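Local atomic coordinates of DspB (Aggregatibacter actinomycetemcomitans, PDB entry 1YHT), a protein that probably hydrolyses terminal N-acetylhexosamine residues of polysaccharides, as a family 20 glycoside hydrolase that releases bacterial cells from biofilm. Residues E190-F195 and G219-T224; T213-D218 and I232-W237; E226-N231 and K265-L270; S258-L263 and N314-T319. All blocks are in the same frame, centred on the assembly; numbering follows the deposited sequence.

Contact 1 (E190-F195 and G219-T224); sequences ESNHEF and GLIKNT
The C-terminal rim of the TIM barrel is joined here, where N192, H193 and F195 in the first turn of helix 192-208 face G219, I221 and T224 in the loop that leaves strand 212-216. The helix and that strand belong to one beta-alpha-beta crossover, and the loop folds back over the helix start. N192 does most of the reaching. Its CG stands anti to the backbone N (chi1 -174°), which carries the amide out from the helix and into the bend of the loop, tip to tip with both I221 and T224. N192 CG lies 3.5 Å from I221 CD1 and 3.8 Å from T224 OG1, while the outer part of the amide also approaches the carbonyl of G219. A short polar side chain suits this place, where a methyl, a hydroxyl and a backbone carbonyl converge. I221 supplies the apolar wall, and its backbone runs on to K222, whose NZ bonds to the carbonyl of D254. Deeper in, F195 points its CB at the loop, and F195 CE2 comes to 4.1 Å from G219 CA; a CB at G219 would run into that ring atom, which is why glycine suits the place. F195 packs further on F185 and on M215 of strand 212-216, so this side of the contact merges with the wall of the barrel. At the outer margin H193, largely in solvent, crosses T224 at about a right angle. The T224 methyl meets two neighbouring atoms of the imidazole, with T224 CG2 3.4 Å from both H193 ND1 and H193 CE1.

Contact 2 (T213-D218 and I232-W237); sequences TRMWND and IEITYW
I232, just ahead of strand 233-236, packs on T213 and M215, its CG2 3.7 Å from M215 CB. E233 follows: its N-H bonds to T213 O, its O accepts from M215 N, and its carboxylate meets R214. In a salt bridge R214 grips one oxygen side-on, NE and NH2 each 2.9 Å from E233 OE1, NE on that oxygen's anti lone pair, with guanidinium and carboxylate planes 24° apart. I234 turns to the face that carries M215 and lays its CG2 on N217 CB. T235 returns to the face of R214 and W216; its N bonds to M215 O at 2.9 Å, and its hydroxyl, bonded to H179, sits over one face of the indole, T235 OG1 3.1 Å from W216 CE3, while W216 NE1 bonds to E114. Y236 offers its flat ring to the N217 amide, whose CG is set there between the backbone N and the carbonyl carbon (chi1 66°); the planes stack 13° apart, N217 ND2 3.4 Å from Y236 CZ. ND2 bonds to S238 O, and N217 OD1 accepts from W237 N at 3.0 Å. W237 NE1 donates to D218 OD2 at 2.8 Å, in the indole plane. With acetate beside W216 and glycerol near W237, this is a parallel strand pair of a TIM barrel whose C-terminal ends probably border a pocket, consistent with the active-site end of family 20 enzymes.

Contact 3 (E226-N231 and K265-L270); sequences EQINPN and KGFTVL
F267 is the centre of this contact, its CG anti to the carbonyl carbon (chi1 -79°), and its CE1 corner does the touching. I228 comes to the ring at its edge, I228 CG2 lying 3.9 Å from F267 CE1, while the backbone of the next two residues passes close by, with P230 CA 3.8 Å from F267 CE1. A flat apolar ring suits a site where the I228 methyl meets its edge, the P230 backbone comes near and L262 of helix 259-264 packs on it. Nearer the solvent the aliphatic parts of E226 and K265 cross at about a right angle, E226 CG 3.7 Å from K265 CE. E226 OE2 and K265 NZ, 4.2 Å apart, are too far for a salt bridge, though their opposite charges may still favour the approach. One water spans the two segments, donating to P230 O at 2.7 Å and accepting from T268 N at 2.9 Å. Behind this first shell N229 shapes the loop: its OD1 accepts from N231 N at 2.9 Å, an Asx turn, and its ND2 bonds to S203 OG, while N200 of helix 192-208 ties down Q227 O and N229 N. On the other side G266, at a phi of 97° that glycine takes without strain, ends helix 259-264 in a Schellman motif. Two loops thus meet at the N-terminal end of a TIM barrel, one entering strand 233-236, the other leading from helix 259-264 into the adjacent parallel strand 269-271.

Contact 4 (S258-L263 and N314-T319); sequences SLPELL and NRVQNT
A single methyl group, V316 CG2, meets three different residues of helix 259-264. V316 lies in a loop without regular structure, and its CG2 stands anti to the carbonyl carbon, beside the backbone N, with CG1 anti to that N (chi1 175°). From there V316 CG2 reaches L259 CD2 at 3.9 Å, crossing that side chain at about a right angle, and P260 CG at 4.1 Å. L263, one turn on from L259, comes tip to tip, with L263 CD1 4.2 Å from V316 CG2. A beta-branched valine suits the spot by offering one methyl that L259, P260 and L263 can share. The helix is one of the outer layer of the TIM barrel, and L259 and L263 pack on V269 of strand 269-271. Its start is a capping box: S258 OG accepts from E261 N at 3.0 Å, and E261 OE1 accepts from S258 N at 2.8 Å in a nearly straight bond (178°). P260 fits inside this first turn, where a residue needs no backbone N-H for the helix bonding. Its ring also approaches the loop backbone, P260 CG lying 4.1 Å from N314 O. That oxygen accepts from W307 NE1, and N314 ND2 bonds to D308.

Overall arrangement
Contact 2 is the innermost, its centre about 9 Å from that of the chain; an acetate lies about 3 Å from the W216 side chain and a glycerol about 4 Å from that of W237, probably from the crystallisation liquor though such molecules often mark pockets. Contact 3 has its centre about 9 Å from that of contact 2 and continues the same sheet, L270 N probably bonding to I234 O at 2.7 Å. Contact 4 reaches contact 3 through helix 259-264, where F267 N probably bonds to L262 O at 3.1 Å. L220, in the loop of contact 1, touches all the others: I234, I228 and L262. Contacts 1, 3 and 4 lie outside contact 2, on one flank of it.

Contact 1 (E190-F195 and G219-T224)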
# COMPACT_ATOMS: atom_id res chain seq x y z
N GLU A 190 -12.13 11.21 -16.86
CA GLU A 190 -11.12 10.76 -17.81
C GLU A 190 -9.85 11.46 -17.37
O GLU A 190 -9.74 12.70 -17.46
CB GLU A 190 -11.49 11.20 -19.26
CG GLU A 190 -12.69 10.45 -19.90
CD GLU A 190 -14.07 10.89 -19.41
OE1 GLU A 190 -14.41 12.09 -19.55
OE2 GLU A 190 -14.86 10.04 -18.92
N SER A 191 -8.90 10.70 -16.82
CA SER A 191 -7.65 11.30 -16.32
C SER A 191 -6.40 10.49 -16.67
O SER A 191 -5.32 10.86 -16.25
CB SER A 191 -7.74 11.54 -14.79
OG SER A 191 -7.61 10.35 -14.03
N ASN A 192 -6.56 9.40 -17.43
CA ASN A 192 -5.52 8.39 -17.53
C ASN A 192 -4.26 8.89 -18.17
O ASN A 192 -3.18 8.55 -17.69
CB ASN A 192 -5.96 7.11 -18.23
CG ASN A 192 -4.87 6.03 -18.18
OD1 ASN A 192 -4.69 5.32 -17.14
ND2 ASN A 192 -4.09 5.94 -19.25
N HIS A 193 -4.37 9.66 -19.26
CA HIS A 193 -3.15 10.09 -19.96
C HIS A 193 -2.27 10.90 -19.04
O HIS A 193 -1.10 10.69 -19.02
CB HIS A 193 -3.43 10.85 -21.26
CG HIS A 193 -4.22 10.03 -22.24
ND1 HIS A 193 -3.63 9.15 -23.13
CD2 HIS A 193 -5.56 9.88 -22.41
CE1 HIS A 193 -4.57 8.52 -23.81
NE2 HIS A 193 -5.74 8.96 -23.41
N GLU A 194 -2.84 11.83 -18.29
CA GLU A 194 -2.02 12.64 -17.38
C GLU A 194 -1.45 11.82 -16.22
O GLU A 194 -0.44 12.20 -15.63
CB GLU A 194 -2.83 13.83 -16.84
CG GLU A 194 -3.11 14.87 -17.89
CD GLU A 194 -1.87 15.67 -18.29
OE1 GLU A 194 -0.86 15.72 -17.50
OE2 GLU A 194 -1.93 16.24 -19.41
N PHE A 195 -2.08 10.69 -15.89
CA PHE A 195 -1.56 9.82 -14.87
C PHE A 195 -0.21 9.24 -15.27
O PHE A 195 0.69 9.15 -14.45
CB PHE A 195 -2.56 8.73 -14.49
CG PHE A 195 -2.03 7.80 -13.44
CD1 PHE A 195 -1.80 8.29 -12.15
CD2 PHE A 195 -1.65 6.49 -13.76
CE1 PHE A 195 -1.26 7.48 -11.17
CE2 PHE A 195 -1.10 5.63 -12.78
CZ PHE A 195 -0.89 6.12 -11.48
N GLY A 219 -4.04 1.92 -13.00
CA GLY A 219 -3.89 2.87 -14.09
C GLY A 219 -3.20 2.33 -15.30
O GLY A 219 -2.92 3.06 -16.22
N LEU A 220 -2.96 1.01 -15.31
CA LEU A 220 -2.26 0.36 -16.40
C LEU A 220 -3.28 -0.15 -17.38
O LEU A 220 -3.95 -1.17 -17.13
CB LEU A 220 -1.36 -0.78 -15.88
CG LEU A 220 -0.25 -0.34 -14.92
CD1 LEU A 220 0.56 -1.49 -14.37
CD2 LEU A 220 0.68 0.65 -15.58
N ILE A 221 -3.45 0.62 -18.47
CA ILE A 221 -4.42 0.28 -19.50
C ILE A 221 -3.72 0.04 -20.82
O ILE A 221 -2.61 0.48 -21.02
CB ILE A 221 -5.52 1.33 -19.61
CG1 ILE A 221 -4.97 2.67 -20.14
CG2 ILE A 221 -6.25 1.51 -18.25
CD1 ILE A 221 -6.07 3.65 -20.45
N LYS A 222 -4.36 -0.70 -21.71
CA LYS A 222 -3.76 -1.04 -23.02
C LYS A 222 -3.39 0.16 -23.87
O LYS A 222 -2.39 0.13 -24.56
CB LYS A 222 -4.73 -1.92 -23.81
CG LYS A 222 -4.86 -3.31 -23.27
CD LYS A 222 -5.85 -4.13 -24.15
CE LYS A 222 -6.55 -5.20 -23.36
NZ LYS A 222 -7.68 -5.81 -24.18
N ASN A 223 -4.21 1.22 -23.82
CA ASN A 223 -4.00 2.43 -24.61
C ASN A 223 -2.74 3.17 -24.33
O ASN A 223 -2.22 3.83 -25.23
CB ASN A 223 -5.13 3.45 -24.39
CG ASN A 223 -6.35 3.14 -25.19
OD1 ASN A 223 -6.34 2.23 -26.02
ND2 ASN A 223 -7.43 3.87 -24.91
N THR A 224 -2.24 3.07 -23.10
CA THR A 224 -1.16 3.95 -22.61
C THR A 224 -0.02 3.26 -21.83
O THR A 224 0.99 3.88 -21.58
CB THR A 224 -1.75 5.03 -21.68
OG1 THR A 224 -2.39 4.43 -20.55
CG2 THR A 224 -2.75 5.96 -22.40

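Contact 2 (T213-D218 and I232-W237)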
# COMPACT_ATOMS: atom_id res chain seq x y z
N THR A 213 10.49 2.27 -7.68
CA THR A 213 9.09 2.62 -7.53
C THR A 213 8.21 1.36 -7.55
O THR A 213 8.37 0.47 -8.39
CB THR A 213 8.68 3.57 -8.72
OG1 THR A 213 9.56 4.70 -8.77
CG2 THR A 213 7.23 4.01 -8.62
N ARG A 214 7.29 1.30 -6.60
CA ARG A 214 6.19 0.36 -6.61
C ARG A 214 4.88 1.13 -6.84
O ARG A 214 4.72 2.30 -6.42
CB ARG A 214 6.15 -0.49 -5.32
CG ARG A 214 7.31 -1.45 -5.22
CD ARG A 214 6.94 -2.91 -5.56
NE ARG A 214 8.14 -3.73 -5.69
CZ ARG A 214 8.71 -4.47 -4.73
NH1 ARG A 214 8.15 -4.60 -3.53
NH2 ARG A 214 9.87 -5.09 -4.98
N MET A 215 3.96 0.47 -7.53
CA MET A 215 2.69 1.07 -7.89
C MET A 215 1.57 0.05 -8.07
O MET A 215 1.82 -1.01 -8.61
CB MET A 215 2.89 1.86 -9.20
CG MET A 215 1.77 2.74 -9.50
SD MET A 215 2.09 3.66 -11.06
CE MET A 215 1.72 2.37 -12.19
N TRP A 216 0.34 0.40 -7.65
CA TRP A 216 -0.84 -0.42 -7.85
C TRP A 216 -1.14 -0.52 -9.37
O TRP A 216 -0.76 0.38 -10.13
CB TRP A 216 -2.06 0.15 -7.08
CG TRP A 216 -1.94 0.16 -5.58
CD1 TRP A 216 -1.92 1.25 -4.76
CD2 TRP A 216 -1.82 -0.98 -4.71
NE1 TRP A 216 -1.81 0.86 -3.44
CE2 TRP A 216 -1.75 -0.50 -3.39
CE3 TRP A 216 -1.86 -2.36 -4.93
CZ2 TRP A 216 -1.66 -1.35 -2.28
CZ3 TRP A 216 -1.78 -3.20 -3.87
CH2 TRP A 216 -1.67 -2.69 -2.53
N ASN A 217 -1.79 -1.60 -9.82
CA ASN A 217 -2.00 -1.77 -11.30
C ASN A 217 -3.12 -0.97 -11.95
O ASN A 217 -3.27 -1.03 -13.14
CB ASN A 217 -2.20 -3.24 -11.66
CG ASN A 217 -3.46 -3.80 -11.09
OD1 ASN A 217 -3.54 -4.06 -9.90
ND2 ASN A 217 -4.48 -3.98 -11.94
N ASP A 218 -3.90 -0.23 -11.17
CA ASP A 218 -5.19 0.26 -11.61
C ASP A 218 -5.11 1.14 -12.89
O ASP A 218 -6.02 1.09 -13.73
CB ASP A 218 -5.88 1.10 -10.54
CG ASP A 218 -6.03 0.40 -9.22
OD1 ASP A 218 -7.11 0.53 -8.62
OD2 ASP A 218 -5.05 -0.24 -8.77
N ILE A 232 9.16 0.71 -13.29
CA ILE A 232 8.21 0.81 -12.18
C ILE A 232 7.73 -0.61 -11.92
O ILE A 232 7.49 -1.39 -12.89
CB ILE A 232 7.02 1.71 -12.48
CG1 ILE A 232 7.48 3.17 -12.59
CG2 ILE A 232 5.92 1.55 -11.35
CD1 ILE A 232 6.37 4.12 -13.19
N GLU A 233 7.67 -0.97 -10.64
CA GLU A 233 7.32 -2.33 -10.25
C GLU A 233 5.88 -2.38 -9.79
O GLU A 233 5.44 -1.51 -9.05
CB GLU A 233 8.29 -2.86 -9.18
CG GLU A 233 9.77 -2.78 -9.61
CD GLU A 233 10.77 -3.31 -8.60
OE1 GLU A 233 10.38 -3.71 -7.49
OE2 GLU A 233 11.99 -3.31 -8.93
N ILE A 234 5.12 -3.35 -10.30
CA ILE A 234 3.68 -3.36 -10.13
C ILE A 234 3.22 -4.31 -9.02
O ILE A 234 3.61 -5.51 -8.99
CB ILE A 234 2.97 -3.73 -11.43
CG1 ILE A 234 3.46 -2.84 -12.63
CG2 ILE A 234 1.46 -3.69 -11.22
CD1 ILE A 234 3.64 -1.40 -12.30
N THR A 235 2.39 -3.78 -8.12
CA THR A 235 1.65 -4.57 -7.13
C THR A 235 0.22 -4.80 -7.64
O THR A 235 -0.64 -3.92 -7.57
CB THR A 235 1.70 -3.91 -5.68
OG1 THR A 235 1.17 -2.57 -5.68
CG2 THR A 235 3.09 -3.85 -5.23
N TYR A 236 0.01 -5.99 -8.23
CA TYR A 236 -1.18 -6.33 -9.03
C TYR A 236 -2.24 -7.00 -8.19
O TYR A 236 -2.11 -8.20 -7.85
CB TYR A 236 -0.81 -7.26 -10.23
CG TYR A 236 -1.84 -7.19 -11.35
CD1 TYR A 236 -1.56 -6.52 -12.54
CD2 TYR A 236 -3.11 -7.73 -11.19
CE1 TYR A 236 -2.54 -6.39 -13.57
CE2 TYR A 236 -4.07 -7.63 -12.19
CZ TYR A 236 -3.77 -6.99 -13.41
OH TYR A 236 -4.75 -6.87 -14.43
N TRP A 237 -3.29 -6.25 -7.85
CA TRP A 237 -4.28 -6.72 -6.88
C TRP A 237 -5.60 -7.23 -7.46
O TRP A 237 -6.23 -8.10 -6.88
CB TRP A 237 -4.55 -5.68 -5.84
CG TRP A 237 -5.27 -4.46 -6.27
CD1 TRP A 237 -4.76 -3.41 -6.95
CD2 TRP A 237 -6.63 -4.15 -6.01
NE1 TRP A 237 -5.72 -2.46 -7.15
CE2 TRP A 237 -6.88 -2.89 -6.59
CE3 TRP A 237 -7.66 -4.82 -5.35
CZ2 TRP A 237 -8.12 -2.27 -6.50
CZ3 TRP A 237 -8.92 -4.20 -5.26
CH2 TRP A 237 -9.14 -2.94 -5.83

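Contact 3 (E226-N231 and K265-L270)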
# COMPACT_ATOMS: atom_id res chain seq x y z
N GLU A 226 2.39 1.29 -22.32
CA GLU A 226 3.69 1.24 -22.92
C GLU A 226 4.44 2.56 -22.76
O GLU A 226 5.62 2.57 -23.01
CB GLU A 226 3.59 0.83 -24.39
CG GLU A 226 2.87 -0.51 -24.60
CD GLU A 226 2.53 -0.80 -26.05
OE1 GLU A 226 1.57 -0.20 -26.62
OE2 GLU A 226 3.27 -1.62 -26.63
N GLN A 227 3.78 3.63 -22.31
CA GLN A 227 4.44 4.93 -22.01
C GLN A 227 5.02 5.01 -20.58
O GLN A 227 5.73 5.92 -20.23
CB GLN A 227 3.42 6.07 -22.16
CG GLN A 227 2.84 6.21 -23.56
CD GLN A 227 1.58 7.05 -23.61
OE1 GLN A 227 1.52 8.11 -23.01
NE2 GLN A 227 0.55 6.57 -24.30
N ILE A 228 4.69 4.03 -19.75
CA ILE A 228 5.11 3.98 -18.34
C ILE A 228 6.55 3.56 -18.29
O ILE A 228 6.96 2.71 -19.08
CB ILE A 228 4.19 2.94 -17.56
CG1 ILE A 228 2.90 3.62 -17.15
CG2 ILE A 228 4.86 2.34 -16.36
CD1 ILE A 228 3.05 4.48 -15.88
N ASN A 229 7.31 4.19 -17.39
CA ASN A 229 8.67 3.79 -17.06
C ASN A 229 8.69 2.29 -16.85
O ASN A 229 8.04 1.80 -15.94
CB ASN A 229 9.12 4.50 -15.74
CG ASN A 229 10.56 4.18 -15.30
OD1 ASN A 229 11.19 3.29 -15.82
ND2 ASN A 229 11.08 4.94 -14.31
N PRO A 230 9.43 1.55 -17.68
CA PRO A 230 9.34 0.11 -17.53
C PRO A 230 10.01 -0.41 -16.28
O PRO A 230 9.90 -1.59 -16.03
CB PRO A 230 10.03 -0.44 -18.77
CG PRO A 230 11.02 0.64 -19.19
CD PRO A 230 10.39 1.95 -18.74
N ASN A 231 10.74 0.44 -15.55
CA ASN A 231 11.31 0.03 -14.28
C ASN A 231 10.33 0.11 -13.08
O ASN A 231 10.64 -0.37 -11.98
CB ASN A 231 12.56 0.85 -13.94
CG ASN A 231 13.76 0.52 -14.84
OD1 ASN A 231 14.61 1.40 -15.10
ND2 ASN A 231 13.84 -0.71 -15.31
N LYS A 265 5.57 -7.84 -21.41
CA LYS A 265 6.31 -6.63 -21.65
C LYS A 265 7.55 -6.45 -20.77
O LYS A 265 8.25 -5.49 -20.93
CB LYS A 265 5.42 -5.39 -21.54
CG LYS A 265 4.71 -5.02 -22.86
CD LYS A 265 5.66 -4.34 -23.87
CE LYS A 265 5.58 -2.80 -23.72
NZ LYS A 265 6.71 -1.99 -24.28
N GLY A 266 7.84 -7.34 -19.86
CA GLY A 266 9.06 -7.20 -19.07
C GLY A 266 8.93 -6.56 -17.69
O GLY A 266 9.93 -6.35 -17.02
N PHE A 267 7.71 -6.26 -17.26
CA PHE A 267 7.53 -5.62 -15.96
C PHE A 267 7.81 -6.57 -14.83
O PHE A 267 7.44 -7.74 -14.88
CB PHE A 267 6.10 -5.06 -15.80
CG PHE A 267 5.90 -3.76 -16.51
CD1 PHE A 267 6.11 -2.56 -15.87
CD2 PHE A 267 5.51 -3.73 -17.85
CE1 PHE A 267 5.95 -1.35 -16.53
CE2 PHE A 267 5.33 -2.52 -18.53
CZ PHE A 267 5.53 -1.33 -17.89
N THR A 268 8.41 -6.00 -13.78
CA THR A 268 8.38 -6.61 -12.47
C THR A 268 6.97 -6.52 -11.92
O THR A 268 6.41 -5.43 -11.82
CB THR A 268 9.36 -5.90 -11.55
OG1 THR A 268 10.66 -6.04 -12.12
CG2 THR A 268 9.36 -6.47 -10.16
N VAL A 269 6.38 -7.66 -11.59
CA VAL A 269 5.04 -7.67 -11.05
C VAL A 269 4.98 -8.60 -9.83
O VAL A 269 5.36 -9.78 -9.91
CB VAL A 269 4.00 -8.13 -12.08
CG1 VAL A 269 2.60 -7.97 -11.49
CG2 VAL A 269 4.14 -7.33 -13.43
N LEU A 270 4.44 -8.07 -8.73
CA LEU A 270 4.10 -8.85 -7.54
C LEU A 270 2.60 -9.09 -7.50
O LEU A 270 1.81 -8.18 -7.80
CB LEU A 270 4.53 -8.14 -6.24
CG LEU A 270 6.02 -8.03 -5.96
CD1 LEU A 270 6.68 -6.94 -6.86
CD2 LEU A 270 6.29 -7.75 -4.49
O HOH W 1 9.29 -3.22 -13.92

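Contact 4 (S258-L263 and N314-T319)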
# COMPACT_ATOMS: atom_id res chain seq x y z
N SER A 258 -3.70 -7.10 -18.33
CA SER A 258 -3.64 -8.28 -17.44
C SER A 258 -2.23 -8.46 -16.87
O SER A 258 -1.26 -7.89 -17.38
CB SER A 258 -4.00 -9.53 -18.25
OG SER A 258 -2.92 -9.88 -19.09
N LEU A 259 -2.13 -9.26 -15.83
CA LEU A 259 -0.85 -9.55 -15.24
C LEU A 259 0.05 -10.22 -16.31
O LEU A 259 1.19 -9.81 -16.48
CB LEU A 259 -1.01 -10.35 -13.94
CG LEU A 259 0.29 -10.75 -13.25
CD1 LEU A 259 0.17 -10.82 -11.72
CD2 LEU A 259 0.80 -12.04 -13.81
N PRO A 260 -0.46 -11.24 -17.05
CA PRO A 260 0.42 -11.82 -18.06
C PRO A 260 0.88 -10.82 -19.11
O PRO A 260 2.00 -10.90 -19.57
CB PRO A 260 -0.44 -12.92 -18.68
CG PRO A 260 -1.42 -13.31 -17.54
CD PRO A 260 -1.75 -11.96 -16.98
N GLU A 261 0.01 -9.90 -19.50
CA GLU A 261 0.38 -8.87 -20.47
C GLU A 261 1.54 -8.01 -19.99
O GLU A 261 2.44 -7.67 -20.76
CB GLU A 261 -0.82 -8.05 -20.86
CG GLU A 261 -1.67 -8.77 -21.88
CD GLU A 261 -3.09 -8.26 -21.96
OE1 GLU A 261 -3.55 -7.45 -21.13
OE2 GLU A 261 -3.78 -8.70 -22.90
N LEU A 262 1.55 -7.72 -18.69
CA LEU A 262 2.62 -6.97 -18.06
C LEU A 262 3.91 -7.77 -18.06
O LEU A 262 4.97 -7.25 -18.38
CB LEU A 262 2.23 -6.58 -16.63
CG LEU A 262 1.16 -5.47 -16.53
CD1 LEU A 262 0.72 -5.27 -15.08
CD2 LEU A 262 1.62 -4.17 -17.10
N LEU A 263 3.79 -9.06 -17.72
CA LEU A 263 4.96 -9.96 -17.70
C LEU A 263 5.59 -10.07 -19.08
O LEU A 263 6.81 -10.03 -19.24
CB LEU A 263 4.55 -11.35 -17.23
CG LEU A 263 4.05 -11.46 -15.79
CD1 LEU A 263 3.69 -12.88 -15.47
CD2 LEU A 263 5.07 -10.93 -14.80
N ASN A 314 -6.76 -18.32 -16.59
CA ASN A 314 -5.68 -17.46 -17.12
C ASN A 314 -4.42 -17.48 -16.25
O ASN A 314 -3.56 -16.61 -16.36
CB ASN A 314 -6.15 -16.00 -17.29
CG ASN A 314 -6.84 -15.47 -16.06
OD1 ASN A 314 -6.71 -16.04 -14.97
ND2 ASN A 314 -7.64 -14.41 -16.22
N ARG A 315 -4.30 -18.51 -15.42
CA ARG A 315 -3.21 -18.58 -14.47
C ARG A 315 -1.88 -18.63 -15.19
O ARG A 315 -1.79 -19.01 -16.37
CB ARG A 315 -3.38 -19.77 -13.57
CG ARG A 315 -2.94 -21.06 -14.21
CD ARG A 315 -3.61 -22.20 -13.53
NE ARG A 315 -3.15 -22.33 -12.16
CZ ARG A 315 -3.66 -23.19 -11.28
NH1 ARG A 315 -4.64 -24.02 -11.63
NH2 ARG A 315 -3.18 -23.22 -10.05
N VAL A 316 -0.85 -18.21 -14.48
CA VAL A 316 0.49 -18.23 -15.02
C VAL A 316 1.12 -19.58 -14.65
O VAL A 316 1.13 -19.95 -13.48
CB VAL A 316 1.33 -17.05 -14.52
CG1 VAL A 316 2.77 -17.16 -15.00
CG2 VAL A 316 0.71 -15.74 -15.01
N GLN A 317 1.59 -20.32 -15.65
CA GLN A 317 2.23 -21.62 -15.42
C GLN A 317 3.73 -21.42 -15.19
O GLN A 317 4.33 -22.09 -14.36
CB GLN A 317 2.02 -22.55 -16.61
CG GLN A 317 1.38 -23.89 -16.23
CD GLN A 317 -0.14 -23.79 -16.19
OE1 GLN A 317 -0.78 -23.54 -17.22
NE2 GLN A 317 -0.72 -24.00 -15.01
N ASN A 318 4.30 -20.49 -15.94
CA ASN A 318 5.69 -20.03 -15.73
C ASN A 318 5.84 -19.03 -14.57
O ASN A 318 6.17 -17.85 -14.80
CB ASN A 318 6.26 -19.44 -17.05
CG ASN A 318 5.21 -18.60 -17.86
OD1 ASN A 318 4.99 -17.40 -17.60
ND2 ASN A 318 4.58 -19.25 -18.84
N THR A 319 5.67 -19.49 -13.33
CA THR A 319 5.71 -18.54 -12.18
C THR A 319 7.10 -17.92 -11.89
O THR A 319 7.17 -16.93 -11.18
CB THR A 319 5.12 -19.13 -10.87
OG1 THR A 319 5.92 -20.22 -10.41
CG2 THR A 319 3.67 -19.57 -11.08